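Local structure of pyruvate kinase 1 (Trypanosoma brucei brucei, 4KCT) at residues K86-R91 with A211-T216; G177-G182 with G267-A272; G182-L187 with E241-V246; I237-N242 with M260-D265; P292-T297 with A325-L330. The protein catalyses, as a pyruvate kinase, phosphoryl transfer from phosphoenolpyruvate to ADP, yielding pyruvate and ATP, and has an intrinsic decarboxylase activity. One frame throughout, in Å; residues are numbered along the deposited sequence.

Contact 1: K86-R91 with A211-T216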
# COMPACT_ATOMS: atom_id res chain seq x y z
N LYS A 86 30.62 -31.64 14.42
CA LYS A 86 31.84 -30.88 14.73
C LYS A 86 32.22 -29.98 13.54
O LYS A 86 32.45 -28.81 13.70
CB LYS A 86 33.00 -31.84 15.07
CG LYS A 86 34.19 -31.16 15.74
CD LYS A 86 35.30 -32.17 16.03
CE LYS A 86 36.15 -31.76 17.21
NZ LYS A 86 36.50 -30.31 17.15
N GLY A 87 32.29 -30.55 12.35
CA GLY A 87 32.55 -29.74 11.17
C GLY A 87 34.04 -29.47 10.99
O GLY A 87 34.87 -29.94 11.76
N PRO A 88 34.38 -28.71 9.95
CA PRO A 88 35.75 -28.44 9.55
C PRO A 88 36.36 -27.42 10.48
O PRO A 88 35.64 -26.65 11.13
CB PRO A 88 35.59 -27.82 8.15
CG PRO A 88 34.27 -27.13 8.23
CD PRO A 88 33.40 -28.04 9.07
N GLU A 89 37.68 -27.48 10.66
CA GLU A 89 38.34 -26.44 11.44
C GLU A 89 39.77 -26.22 10.98
O GLU A 89 40.36 -27.07 10.31
CB GLU A 89 38.29 -26.76 12.94
CG GLU A 89 38.75 -28.15 13.29
CD GLU A 89 38.73 -28.40 14.79
OE1 GLU A 89 39.36 -29.39 15.23
OE2 GLU A 89 38.08 -27.63 15.52
N ILE A 90 40.22 -24.99 11.14
CA ILE A 90 41.62 -24.67 10.95
C ILE A 90 42.17 -24.35 12.32
O ILE A 90 41.55 -23.61 13.10
CB ILE A 90 41.79 -23.44 10.05
CG1 ILE A 90 41.11 -23.67 8.70
CG2 ILE A 90 43.27 -23.08 9.91
CD1 ILE A 90 41.02 -22.40 7.85
N ARG A 91 43.31 -24.94 12.64
CA ARG A 91 43.95 -24.70 13.91
C ARG A 91 45.42 -24.37 13.75
O ARG A 91 46.03 -24.68 12.70
CB ARG A 91 43.75 -25.91 14.84
CG ARG A 91 42.31 -26.04 15.36
CD ARG A 91 42.12 -27.26 16.26
NE ARG A 91 42.71 -28.46 15.65
CZ ARG A 91 43.05 -29.57 16.32
NH1 ARG A 91 43.62 -30.58 15.68
NH2 ARG A 91 42.81 -29.67 17.63
N ALA A 211 24.22 -29.14 10.24
CA ALA A 211 25.50 -29.36 9.55
C ALA A 211 26.34 -28.10 9.63
O ALA A 211 25.92 -27.03 9.16
CB ALA A 211 25.25 -29.73 8.08
N SER A 212 27.50 -28.22 10.26
CA SER A 212 28.35 -27.07 10.56
C SER A 212 29.04 -26.49 9.34
O SER A 212 29.44 -27.23 8.40
CB SER A 212 29.38 -27.41 11.63
OG SER A 212 28.74 -27.58 12.89
N PHE A 213 29.18 -25.17 9.37
CA PHE A 213 30.01 -24.43 8.39
C PHE A 213 29.69 -24.75 6.94
O PHE A 213 30.60 -24.91 6.11
CB PHE A 213 31.52 -24.67 8.66
CG PHE A 213 32.20 -23.49 9.29
CD1 PHE A 213 32.63 -22.42 8.49
CD2 PHE A 213 32.24 -23.36 10.68
CE1 PHE A 213 33.17 -21.27 9.08
CE2 PHE A 213 32.79 -22.22 11.27
CZ PHE A 213 33.23 -21.16 10.47
N ILE A 214 28.41 -24.70 6.60
CA ILE A 214 28.02 -24.91 5.21
C ILE A 214 28.35 -23.65 4.37
O ILE A 214 27.88 -22.54 4.67
CB ILE A 214 26.51 -25.27 5.10
CG1 ILE A 214 26.25 -26.65 5.76
CG2 ILE A 214 26.04 -25.26 3.65
CD1 ILE A 214 26.99 -27.83 5.11
N ARG A 215 29.17 -23.84 3.35
CA ARG A 215 29.63 -22.70 2.58
C ARG A 215 28.97 -22.62 1.21
O ARG A 215 28.90 -21.54 0.63
CB ARG A 215 31.16 -22.70 2.47
CG ARG A 215 31.85 -22.48 3.81
CD ARG A 215 33.11 -23.35 3.94
NE ARG A 215 32.84 -24.69 4.48
CZ ARG A 215 33.60 -25.76 4.20
NH1 ARG A 215 33.34 -26.94 4.76
NH2 ARG A 215 34.64 -25.62 3.40
N THR A 216 28.50 -23.77 0.70
CA THR A 216 27.93 -23.85 -0.66
C THR A 216 26.80 -24.88 -0.67
O THR A 216 26.77 -25.80 0.17
CB THR A 216 28.97 -24.34 -1.71
OG1 THR A 216 29.38 -25.67 -1.38
CG2 THR A 216 30.21 -23.43 -1.74

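Contact 2: G177-G182 with G267-A272. With GOL (glycerol), chain G.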
# COMPACT_ATOMS: atom_id res chain seq x y z
N GLY A 177 41.90 -22.49 17.64
CA GLY A 177 41.12 -22.24 16.41
C GLY A 177 41.59 -21.02 15.63
O GLY A 177 41.95 -19.99 16.21
N ILE A 178 41.47 -21.11 14.30
CA ILE A 178 41.80 -20.02 13.37
C ILE A 178 40.54 -19.68 12.56
O ILE A 178 39.81 -20.57 12.12
CB ILE A 178 42.93 -20.47 12.39
CG1 ILE A 178 44.27 -20.62 13.14
CG2 ILE A 178 43.06 -19.52 11.19
CD1 ILE A 178 44.86 -19.30 13.63
N ASN A 179 40.27 -18.38 12.37
CA ASN A 179 39.26 -17.95 11.42
C ASN A 179 39.88 -17.00 10.43
O ASN A 179 40.78 -16.26 10.77
CB ASN A 179 38.08 -17.25 12.14
CG ASN A 179 37.31 -18.21 13.04
OD1 ASN A 179 37.71 -18.45 14.17
ND2 ASN A 179 36.34 -18.91 12.47
N LEU A 180 39.47 -17.10 9.18
CA LEU A 180 40.01 -16.26 8.13
C LEU A 180 38.87 -15.38 7.63
O LEU A 180 38.18 -15.73 6.66
CB LEU A 180 40.54 -17.14 6.99
CG LEU A 180 42.00 -17.65 7.00
CD1 LEU A 180 42.81 -17.43 8.27
CD2 LEU A 180 42.19 -19.03 6.38
N PRO A 181 38.63 -14.25 8.32
CA PRO A 181 37.35 -13.52 8.14
C PRO A 181 37.27 -12.96 6.74
O PRO A 181 38.26 -12.45 6.22
CB PRO A 181 37.43 -12.39 9.18
CG PRO A 181 38.89 -12.23 9.46
CD PRO A 181 39.49 -13.61 9.33
N GLY A 182 36.18 -13.28 6.05
CA GLY A 182 35.98 -12.75 4.70
C GLY A 182 36.71 -13.53 3.61
O GLY A 182 36.60 -13.19 2.45
N GLY A 267 29.68 -14.39 14.04
CA GLY A 267 30.09 -13.10 14.59
C GLY A 267 31.60 -13.03 14.89
O GLY A 267 32.11 -11.99 15.29
N VAL A 268 32.29 -14.13 14.62
CA VAL A 268 33.75 -14.14 14.56
C VAL A 268 34.22 -13.98 13.11
O VAL A 268 35.15 -13.21 12.83
CB VAL A 268 34.30 -15.47 15.14
CG1 VAL A 268 35.78 -15.66 14.78
CG2 VAL A 268 34.08 -15.53 16.65
N GLU A 269 33.50 -14.60 12.18
CA GLU A 269 33.88 -14.55 10.76
C GLU A 269 33.55 -13.20 10.09
O GLU A 269 34.23 -12.78 9.18
CB GLU A 269 33.20 -15.69 10.00
CG GLU A 269 33.73 -17.08 10.36
CD GLU A 269 34.95 -17.47 9.54
OE1 GLU A 269 35.67 -18.39 9.95
OE2 GLU A 269 35.20 -16.83 8.48
N ILE A 270 32.41 -12.60 10.45
CA ILE A 270 32.05 -11.31 9.91
C ILE A 270 31.98 -10.35 11.09
O ILE A 270 31.88 -10.80 12.24
CB ILE A 270 30.70 -11.36 9.14
CG1 ILE A 270 29.51 -11.41 10.09
CG2 ILE A 270 30.68 -12.54 8.16
CD1 ILE A 270 28.17 -11.40 9.37
N PRO A 271 32.06 -9.04 10.84
CA PRO A 271 31.99 -8.10 11.97
C PRO A 271 30.74 -8.35 12.84
O PRO A 271 29.66 -8.57 12.31
CB PRO A 271 31.88 -6.74 11.27
CG PRO A 271 32.60 -6.94 9.96
CD PRO A 271 32.18 -8.34 9.54
N ALA A 272 30.90 -8.26 14.16
CA ALA A 272 29.82 -8.64 15.08
C ALA A 272 28.54 -7.83 14.79
O ALA A 272 27.44 -8.39 14.76
CB ALA A 272 30.26 -8.44 16.54
C1 GOL G . 37.98 -20.35 8.83
O1 GOL G . 37.66 -19.00 8.45
C2 GOL G . 36.78 -21.27 8.58
O2 GOL G . 36.28 -21.07 7.24
C3 GOL G . 37.21 -22.73 8.82
O3 GOL G . 36.12 -23.64 8.64
O HOH W 1 33.88 -15.32 6.57

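Contact 3: G182-L187 with E241-V246. With MG (magnesium ion), chain C; PYR (pyruvic acid), chain E.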
# COMPACT_ATOMS: atom_id res chain seq x y z
N GLY A 182 36.18 -13.28 6.05
CA GLY A 182 35.98 -12.75 4.70
C GLY A 182 36.71 -13.53 3.61
O GLY A 182 36.60 -13.19 2.45
N CYS A 183 37.41 -14.60 3.98
CA CYS A 183 38.26 -15.34 3.02
C CYS A 183 37.57 -16.60 2.51
O CYS A 183 36.92 -17.33 3.27
CB CYS A 183 39.61 -15.72 3.65
SG CYS A 183 40.57 -14.33 4.27
N GLU A 184 37.80 -16.91 1.24
CA GLU A 184 37.28 -18.16 0.68
C GLU A 184 38.11 -19.33 1.19
O GLU A 184 39.31 -19.41 0.93
CB GLU A 184 37.30 -18.12 -0.86
CG GLU A 184 36.61 -16.90 -1.46
CD GLU A 184 35.10 -16.94 -1.29
OE1 GLU A 184 34.47 -15.85 -1.20
OE2 GLU A 184 34.53 -18.06 -1.24
N VAL A 185 37.52 -20.16 2.03
CA VAL A 185 38.20 -21.31 2.58
C VAL A 185 37.64 -22.57 1.93
O VAL A 185 36.42 -22.67 1.70
CB VAL A 185 37.98 -21.38 4.10
CG1 VAL A 185 38.34 -22.76 4.64
CG2 VAL A 185 38.78 -20.27 4.79
N ASP A 186 38.53 -23.47 1.54
CA ASP A 186 38.13 -24.70 0.84
C ASP A 186 38.49 -25.94 1.67
O ASP A 186 39.64 -26.35 1.72
CB ASP A 186 38.82 -24.76 -0.54
CG ASP A 186 38.36 -25.95 -1.38
OD1 ASP A 186 38.92 -26.14 -2.50
OD2 ASP A 186 37.46 -26.70 -0.93
N LEU A 187 37.51 -26.41 2.44
CA LEU A 187 37.66 -27.59 3.29
C LEU A 187 36.47 -28.48 3.01
O LEU A 187 35.41 -27.99 2.61
CB LEU A 187 37.66 -27.18 4.78
CG LEU A 187 38.95 -26.50 5.28
CD1 LEU A 187 38.74 -25.92 6.68
CD2 LEU A 187 40.12 -27.49 5.26
N GLU A 241 27.69 -19.93 9.03
CA GLU A 241 28.67 -19.57 10.04
C GLU A 241 29.76 -18.63 9.54
O GLU A 241 30.68 -18.32 10.29
CB GLU A 241 29.33 -20.83 10.64
CG GLU A 241 28.37 -21.94 10.98
CD GLU A 241 28.87 -22.81 12.12
OE1 GLU A 241 28.99 -22.29 13.26
OE2 GLU A 241 28.99 -24.03 11.93
N ASN A 242 29.72 -18.28 8.25
CA ASN A 242 30.77 -17.41 7.67
C ASN A 242 30.26 -16.70 6.43
O ASN A 242 29.09 -16.87 6.05
CB ASN A 242 32.06 -18.23 7.36
CG ASN A 242 32.00 -18.94 6.00
OD1 ASN A 242 30.94 -19.40 5.56
ND2 ASN A 242 33.17 -19.10 5.36
N HIS A 243 31.10 -15.86 5.83
CA HIS A 243 30.60 -14.98 4.77
C HIS A 243 30.17 -15.77 3.54
O HIS A 243 29.26 -15.36 2.83
CB HIS A 243 31.62 -13.90 4.42
CG HIS A 243 32.66 -14.38 3.46
ND1 HIS A 243 33.63 -15.26 3.84
CD2 HIS A 243 32.74 -14.27 2.06
CE1 HIS A 243 34.35 -15.62 2.75
NE2 HIS A 243 33.79 -15.03 1.66
N GLN A 244 30.83 -16.90 3.27
CA GLN A 244 30.44 -17.77 2.13
C GLN A 244 29.03 -18.29 2.28
O GLN A 244 28.26 -18.28 1.32
CB GLN A 244 31.38 -18.98 1.99
CG GLN A 244 32.82 -18.62 1.69
CD GLN A 244 33.74 -19.83 1.82
OE1 GLN A 244 34.13 -20.23 2.93
NE2 GLN A 244 33.95 -20.50 0.73
N GLY A 245 28.68 -18.77 3.47
CA GLY A 245 27.32 -19.19 3.73
C GLY A 245 26.32 -18.08 3.46
O GLY A 245 25.24 -18.33 2.93
N VAL A 246 26.64 -16.86 3.92
CA VAL A 246 25.75 -15.72 3.72
C VAL A 246 25.62 -15.37 2.23
O VAL A 246 24.52 -15.19 1.72
CB VAL A 246 26.19 -14.47 4.53
CG1 VAL A 246 25.30 -13.26 4.19
CG2 VAL A 246 26.18 -14.77 6.03
MG MG C . 29.36 -22.78 15.15
C PYR E . 27.51 -21.21 16.48
O PYR E . 26.76 -20.30 16.92
OXT PYR E . 28.61 -20.91 15.91
CA PYR E . 27.05 -22.63 16.49
O3 PYR E . 27.79 -23.54 16.09
CB PYR E . 25.63 -22.94 16.90
O HOH W 1 33.88 -15.32 6.57
O HOH W 2 35.91 -18.25 6.20
O HOH W 3 30.19 -24.67 14.10
O HOH W 4 30.31 -23.53 16.90

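Contact 4: I237-N242 with M260-D265. With MG (magnesium ion), chain C; PYR (pyruvic acid), chain E.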
# COMPACT_ATOMS: atom_id res chain seq x y z
N ILE A 237 19.70 -29.36 8.30
CA ILE A 237 19.59 -27.96 8.65
C ILE A 237 20.99 -27.37 8.50
O ILE A 237 21.92 -27.73 9.25
CB ILE A 237 19.12 -27.77 10.12
CG1 ILE A 237 17.79 -28.50 10.39
CG2 ILE A 237 18.99 -26.28 10.48
CD1 ILE A 237 16.70 -28.18 9.38
N SER A 238 21.18 -26.50 7.50
CA SER A 238 22.53 -26.00 7.22
C SER A 238 22.84 -24.85 8.15
O SER A 238 22.04 -23.92 8.28
CB SER A 238 22.64 -25.56 5.75
OG SER A 238 22.57 -26.70 4.90
N LYS A 239 24.00 -24.90 8.81
CA LYS A 239 24.40 -23.82 9.70
C LYS A 239 25.23 -22.81 8.94
O LYS A 239 26.19 -23.16 8.26
CB LYS A 239 25.18 -24.33 10.91
CG LYS A 239 24.42 -25.41 11.68
CD LYS A 239 25.32 -26.11 12.71
CE LYS A 239 26.07 -25.11 13.58
NZ LYS A 239 26.98 -25.85 14.52
N ILE A 240 24.74 -21.58 8.92
CA ILE A 240 25.44 -20.49 8.26
C ILE A 240 26.38 -19.83 9.27
O ILE A 240 25.93 -19.20 10.25
CB ILE A 240 24.42 -19.46 7.74
CG1 ILE A 240 23.40 -20.14 6.84
CG2 ILE A 240 25.12 -18.26 7.05
CD1 ILE A 240 24.01 -20.80 5.60
N GLU A 241 27.69 -19.93 9.03
CA GLU A 241 28.67 -19.57 10.04
C GLU A 241 29.76 -18.63 9.54
O GLU A 241 30.68 -18.32 10.29
CB GLU A 241 29.33 -20.83 10.64
CG GLU A 241 28.37 -21.94 10.98
CD GLU A 241 28.87 -22.81 12.12
OE1 GLU A 241 28.99 -22.29 13.26
OE2 GLU A 241 28.99 -24.03 11.93
N ASN A 242 29.72 -18.28 8.25
CA ASN A 242 30.77 -17.41 7.67
C ASN A 242 30.26 -16.70 6.43
O ASN A 242 29.09 -16.87 6.05
CB ASN A 242 32.06 -18.23 7.36
CG ASN A 242 32.00 -18.94 6.00
OD1 ASN A 242 30.94 -19.40 5.56
ND2 ASN A 242 33.17 -19.10 5.36
N MET A 260 20.16 -22.84 10.10
CA MET A 260 20.42 -22.22 11.39
C MET A 260 21.30 -21.01 11.23
O MET A 260 22.32 -21.07 10.56
CB MET A 260 21.09 -23.22 12.37
CG MET A 260 21.46 -22.56 13.68
SD MET A 260 22.63 -23.51 14.67
CE MET A 260 21.73 -25.04 14.87
N VAL A 261 20.91 -19.90 11.83
CA VAL A 261 21.77 -18.75 11.90
C VAL A 261 22.72 -18.93 13.07
O VAL A 261 22.31 -18.80 14.23
CB VAL A 261 20.94 -17.43 12.06
CG1 VAL A 261 21.86 -16.21 12.10
CG2 VAL A 261 19.92 -17.31 10.93
N ALA A 262 23.93 -19.40 12.79
CA ALA A 262 24.82 -19.88 13.83
C ALA A 262 25.70 -18.72 14.30
O ALA A 262 26.78 -18.49 13.77
CB ALA A 262 25.67 -21.03 13.31
N ARG A 263 25.13 -17.87 15.16
CA ARG A 263 25.66 -16.53 15.39
C ARG A 263 27.03 -16.50 16.08
O ARG A 263 27.71 -15.49 16.01
CB ARG A 263 24.66 -15.69 16.17
CG ARG A 263 23.40 -15.43 15.37
CD ARG A 263 22.50 -14.47 16.10
NE ARG A 263 22.29 -14.86 17.50
CZ ARG A 263 21.53 -14.16 18.34
NH1 ARG A 263 20.92 -13.07 17.91
NH2 ARG A 263 21.51 -14.47 19.64
N GLY A 264 27.39 -17.59 16.76
CA GLY A 264 28.67 -17.65 17.47
C GLY A 264 29.83 -17.56 16.50
O GLY A 264 30.56 -16.55 16.46
N ASP A 265 29.93 -18.56 15.63
CA ASP A 265 30.96 -18.55 14.60
C ASP A 265 30.77 -17.38 13.62
O ASP A 265 31.74 -16.76 13.15
CB ASP A 265 30.99 -19.91 13.88
CG ASP A 265 31.76 -20.98 14.68
OD1 ASP A 265 31.20 -22.08 14.97
OD2 ASP A 265 32.86 -20.64 15.15
MG MG C . 29.36 -22.78 15.15
C PYR E . 27.51 -21.21 16.48
O PYR E . 26.76 -20.30 16.92
OXT PYR E . 28.61 -20.91 15.91
CA PYR E . 27.05 -22.63 16.49
O3 PYR E . 27.79 -23.54 16.09
CB PYR E . 25.63 -22.94 16.90
O HOH W 3 30.19 -24.67 14.10
O HOH W 4 30.31 -23.53 16.90

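Contact 5: P292-T297 with A325-L330. With PYR (pyruvic acid), chain E.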
# COMPACT_ATOMS: atom_id res chain seq x y z
N PRO A 292 12.18 -24.10 7.54
CA PRO A 292 12.33 -23.70 8.94
C PRO A 292 13.70 -23.05 9.21
O PRO A 292 14.70 -23.38 8.55
CB PRO A 292 12.22 -25.04 9.71
CG PRO A 292 12.32 -26.12 8.67
CD PRO A 292 11.77 -25.51 7.40
N VAL A 293 13.71 -22.08 10.10
CA VAL A 293 14.95 -21.37 10.41
C VAL A 293 15.06 -21.17 11.93
O VAL A 293 14.05 -20.96 12.60
CB VAL A 293 15.09 -20.02 9.63
CG1 VAL A 293 13.97 -19.02 9.98
CG2 VAL A 293 16.48 -19.38 9.88
N ILE A 294 16.25 -21.49 12.45
CA ILE A 294 16.54 -21.48 13.86
C ILE A 294 17.53 -20.33 14.12
O ILE A 294 18.55 -20.21 13.42
CB ILE A 294 17.27 -22.80 14.23
CG1 ILE A 294 16.42 -24.02 13.84
CG2 ILE A 294 17.68 -22.80 15.69
CD1 ILE A 294 17.17 -25.35 13.99
N CYS A 295 17.23 -19.48 15.10
CA CYS A 295 18.22 -18.50 15.58
C CYS A 295 18.97 -19.07 16.80
O CYS A 295 18.35 -19.60 17.71
CB CYS A 295 17.51 -17.18 15.96
SG CYS A 295 18.67 -15.84 16.39
N ALA A 296 20.31 -19.03 16.75
CA ALA A 296 21.16 -19.70 17.75
C ALA A 296 22.18 -18.75 18.43
O ALA A 296 22.73 -17.84 17.79
CB ALA A 296 21.90 -20.89 17.12
N THR A 297 22.53 -19.11 19.68
CA THR A 297 23.81 -18.75 20.30
C THR A 297 23.75 -17.47 21.13
O THR A 297 23.38 -16.39 20.63
CB THR A 297 24.98 -18.72 19.30
OG1 THR A 297 25.15 -20.03 18.73
CG2 THR A 297 26.28 -18.30 20.03
N ALA A 325 11.73 -16.02 12.89
CA ALA A 325 12.39 -17.32 13.13
C ALA A 325 11.34 -18.33 13.60
O ALA A 325 10.48 -18.00 14.41
CB ALA A 325 13.47 -17.16 14.20
N ASP A 326 11.40 -19.57 13.10
CA ASP A 326 10.54 -20.63 13.66
C ASP A 326 10.97 -20.99 15.08
O ASP A 326 10.12 -21.15 15.98
CB ASP A 326 10.55 -21.90 12.78
CG ASP A 326 10.01 -21.64 11.36
OD1 ASP A 326 10.80 -21.08 10.54
OD2 ASP A 326 8.87 -22.16 11.03
N CYS A 327 12.28 -21.13 15.27
CA CYS A 327 12.86 -21.66 16.49
C CYS A 327 13.88 -20.70 17.04
O CYS A 327 14.61 -20.04 16.29
CB CYS A 327 13.61 -22.98 16.21
SG CYS A 327 12.60 -24.25 15.47
N VAL A 328 14.07 -20.81 18.35
CA VAL A 328 15.19 -20.23 19.02
C VAL A 328 15.91 -21.33 19.80
O VAL A 328 15.35 -22.39 20.08
CB VAL A 328 14.74 -19.10 19.99
CG1 VAL A 328 14.36 -17.86 19.17
CG2 VAL A 328 13.54 -19.54 20.81
N MET A 329 17.18 -21.13 20.06
CA MET A 329 18.00 -22.23 20.52
C MET A 329 18.77 -21.85 21.77
O MET A 329 19.06 -20.65 22.00
CB MET A 329 18.96 -22.67 19.44
CG MET A 329 19.80 -23.88 19.84
SD MET A 329 20.65 -24.52 18.40
CE MET A 329 22.35 -24.10 18.83
N LEU A 330 18.98 -22.84 22.63
CA LEU A 330 19.82 -22.69 23.82
C LEU A 330 21.01 -23.65 23.73
O LEU A 330 20.89 -24.80 23.24
CB LEU A 330 18.97 -22.96 25.09
CG LEU A 330 17.78 -22.00 25.27
CD1 LEU A 330 16.79 -22.57 26.30
CD2 LEU A 330 18.25 -20.61 25.71
C PYR E . 27.51 -21.21 16.48
O PYR E . 26.76 -20.30 16.92
OXT PYR E . 28.61 -20.91 15.91
CA PYR E . 27.05 -22.63 16.49
O3 PYR E . 27.79 -23.54 16.09
CB PYR E . 25.63 -22.94 16.90

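Contact 1: K86-R91 with A211-T216
Apolar contact carries the meeting of 86-91 with 211-216, and the ring of Pro88 does most of it. Its CG forms the apex, 3.7 Å from Phe213 CB, while CD follows just behind. Pyrrolidine and benzyl group cross obliquely, so the proline bears on the root of Phe213, whose ring leads away to Asp265 and Glu269 of helix 263-269. The same Pro88 CG meets Arg215 NH1 tip to tip at 3.6 Å. One residue earlier, Gly87 CA lies 4.0 Å from Ser212 CB, too near for a side chain on Gly87, whose positive phi (82°) also suits glycine.

The hydrogen bonds run within 211-216 or to residues outside the two segments. Bends at chi2 and chi3 fold Arg215 back along its segment until NE donates to Phe213 O at 2.8 Å. That bond is almost straight (176°), lies in the guanidinium plane and runs nearly along the C=O axis. The other two nitrogens, NH2 and NH1, are bonded to Leu187 O and Pro188 O, and Ser212 OG is held by Thr85 O and Lys239 NZ.

Charged groups gather on 86-91. Glu89 OE2 pairs with Lys86 NZ at 3.5 Å, and Glu89 OE1 stands above one guanidinium face of Arg91, an attraction of charge alone.

Here the chain leaves barrel strand 80-84 for the B domain, the lid inserted into the barrel of pyruvate kinases. With the Arg215 guanidinium and Ser212 OG engaged by other partners, the joint rests on a proline against side-chain carbon and a guanidinium tip, a non-directional contact consistent with a hinge.

Contact 2: G177-G182 with G267-A272
A single carboxylate oxygen, Glu269 OE1, takes two strong donors at once, one of them on a glycerol that was probably picked up from the crystallisation liquor. Asn179 ND2 donates to Glu269 OE1 at 2.7 Å in a nearly straight bond (175°). Glu269 OE1 lies in the amide plane, but the N-H arrives from above the carboxylate plane, the two flat groups being turned 73° apart. Glycerol O1 donates a hydrogen bond to Glu269 OE1 at 2.6 Å and accepts from Leu180 N at 2.7 Å, thereby bridging backbone and carboxylate. The bend of Glu269 at chi2 (-87°) swings its end toward 177-182. Water 1 grips the second oxygen: it donates to Glu269 OE2 at 2.8 Å and accepts from Gly182 N. Carbon contacts fill in round these bonds. The Val268 side chain crosses that of Asn179 at about a right angle, its CG1, anti to the backbone N, 3.4 Å from Asn179 OD1, and Pro181 CB presses on Glu269 O at 3.2 Å.

Strand 177-179, on which Asn179 sits, runs between strands 90-91 and 141-144 of the B-domain sheet, and Ile178 and Leu180 pack on Ile142. Glu269 ends helix 263-269, which directly follows barrel strand 258-262, so the contact joins the lid to the mouth of the barrel. Arg311 and Ile12 of the second subunit pack against Val268 and Ile270.

Contact 3: G182-L187 with E241-V246
From CB, which points toward 182-187, His243 takes its ring into the crowded position between backbone N and carbonyl carbon (chi1 83°), laying one face against Gly182. CG sits 3.9 Å from Gly182 CA, and that CA forms a CH-pi contact, 26° off the ring normal. ND1 meets water 1 at 2.7 Å in the plane of the ring; the same water accepts from His243 N, tying the ring to its own backbone. At the rim, His243 CE1 approaches Cys183 O to 3.1 Å. The tip, NE2, donates to Glu184 OE1 at 3.1 Å, a fairly straight bond (164°) that lies close to the ring plane but meets the carboxylate from well above its own plane. A bend at chi2 brings the Glu184 carboxylate there, standing nearly upright to the imidazole.

Gln244 backs this up with weaker bonds. Its NE2 makes weak bonds to both Glu184 OE2 and Val185 O, and its OE1 takes a weak bond from Val185 N at 3.5 Å. A firmer one fixes the amide: Asn242 ND2 donates to Gln244 OE1 at 2.8 Å, in plane and on a lone pair. Asn242 is also the N-cap, its OD1 accepting from Gly245 N at 3.1 Å.

The contact thus fastens the chain returning from the B domain, between strand 177-179 and helix 192-204, onto the first turn of helix 243-247. That helix follows barrel strand 235-240 and the magnesium ligand Glu241, while Phe13 of the second subunit packs on His243.

Contact 4: I237-N242 with M260-D265
Two pairs of side chains, each lying side by side and pointing the same way, carry this contact. In the first, Lys239 and Met260 run along each other, with Lys239 CE 3.9 Å from Met260 SD. Lys239 turns at chi3 (50°), which brings NZ to 2.9 Å from the keto oxygen O3 of pyruvate; a salt bridge to Asp84 holds the ammonium from another side. Met260, its CG anti to the backbone N, lines the pocket with sulfur: SD is 3.8 Å from pyruvate CB. In the second pair, the carboxylates of Glu241 and Asp265 are turned 58° apart, and Glu241 OE1 lies only 2.8 Å from Asp265 OD1. Magnesium, which both oxygens bind, would offset their repulsion, and Glu241 OE2 is held by Phe213 N and water 3.

Both pairs hang on adjacent parallel strands, the fifth and sixth of a TIM barrel, whose short segments cross at 28°. Lys239 pairs with Met260, and Met260 N donates to Ser238 O at 2.8 Å while Ile240 N bonds Met260 O; Ile240 and Val261 turn to the other face, where Ile240 packs on helix 249-255.

Beyond Ala262 the chain turns at once into helix 263-269. Its first turn points N-H groups at the pyruvate carboxylate, with Gly264 N 2.8 Å from pyruvate O and Asp265 N 2.7 Å from pyruvate OXT. Pyruvate OXT and O3 also chelate the metal, which together with Lys239 would polarise the ketone, while Arg311 of the second subunit bonds Arg263 O and Gly264 O.

Contact 5: P292-T297 with A325-L330
Thr297, just after strand 293-296, and Met329, on strand 327-330, both touch pyruvate. The Thr297 hydroxyl is anti to its carbonyl carbon, and Thr297 OG1 donates to the carboxylate atom O of PYR (pyruvate) in a very short bond, Thr297 OG1 - PYR O 2.4 Å. Met329 comes with its methyl: CE is 4.0 Å from pyruvate CB, placed there by a CG anti to the backbone N and a turn at chi3 (111°).

One shell out, that methyl leans on Ala296 CB, 3.7 Å from Met329 CE. Lower down the same side chain, Met329 CB rests 4.0 Å from Ile294 CG2, the two residues crossing obliquely. The backbone of Thr297 is steadied from another side, since Arg263 gives NH2 to Thr297 O and NE to Ala296 O.

Strands 293-296 and 327-330 are the last two of the eight in the TIM barrel, parallel neighbours joined through helix 311-323 in a beta-alpha-beta crossover. Ile294 pairs with Cys327, their CG1 and CB meeting on the face that also bears Met329. Cys295 N donates to Cys327 O at 2.9 Å, and Cys327 N to Val293 O at 3.2 Å. On the other face Cys295 pairs with Val328, which packs on helix 340-356.

Outermost, at the start of the strands, Asp326 points its carboxylate across. Asp326 OD1 accepts a hydrogen bond from Val293 N at 3.1 Å, from above the carboxylate plane, while OD2 is bonded to Arg436 N and bridged to Arg414. Backbone bonds from Asp326 to Arg23 lead on to strand 23-27, where the barrel closes.

Along the chain, contact 1 closes the first loop, from the exit of strand 80-84 through the B domain to the end of strand 208-211. Contact 2 opens inside that loop and ends beyond it, on helix 263-269, so the two cross. Contact 3 starts at Gly182, shared with contact 2, crosses contact 1 and is nested within contact 2. Contact 4, also nested there, opens where contact 3 ends, on shared Glu241 and Asn242. Contact 5 follows in series, closing the unit of strands 293-296 and 327-330. Contacts 1 to 3 bind the B domain to the barrel mouth; contacts 4 and 5 join barrel strands round pyruvate.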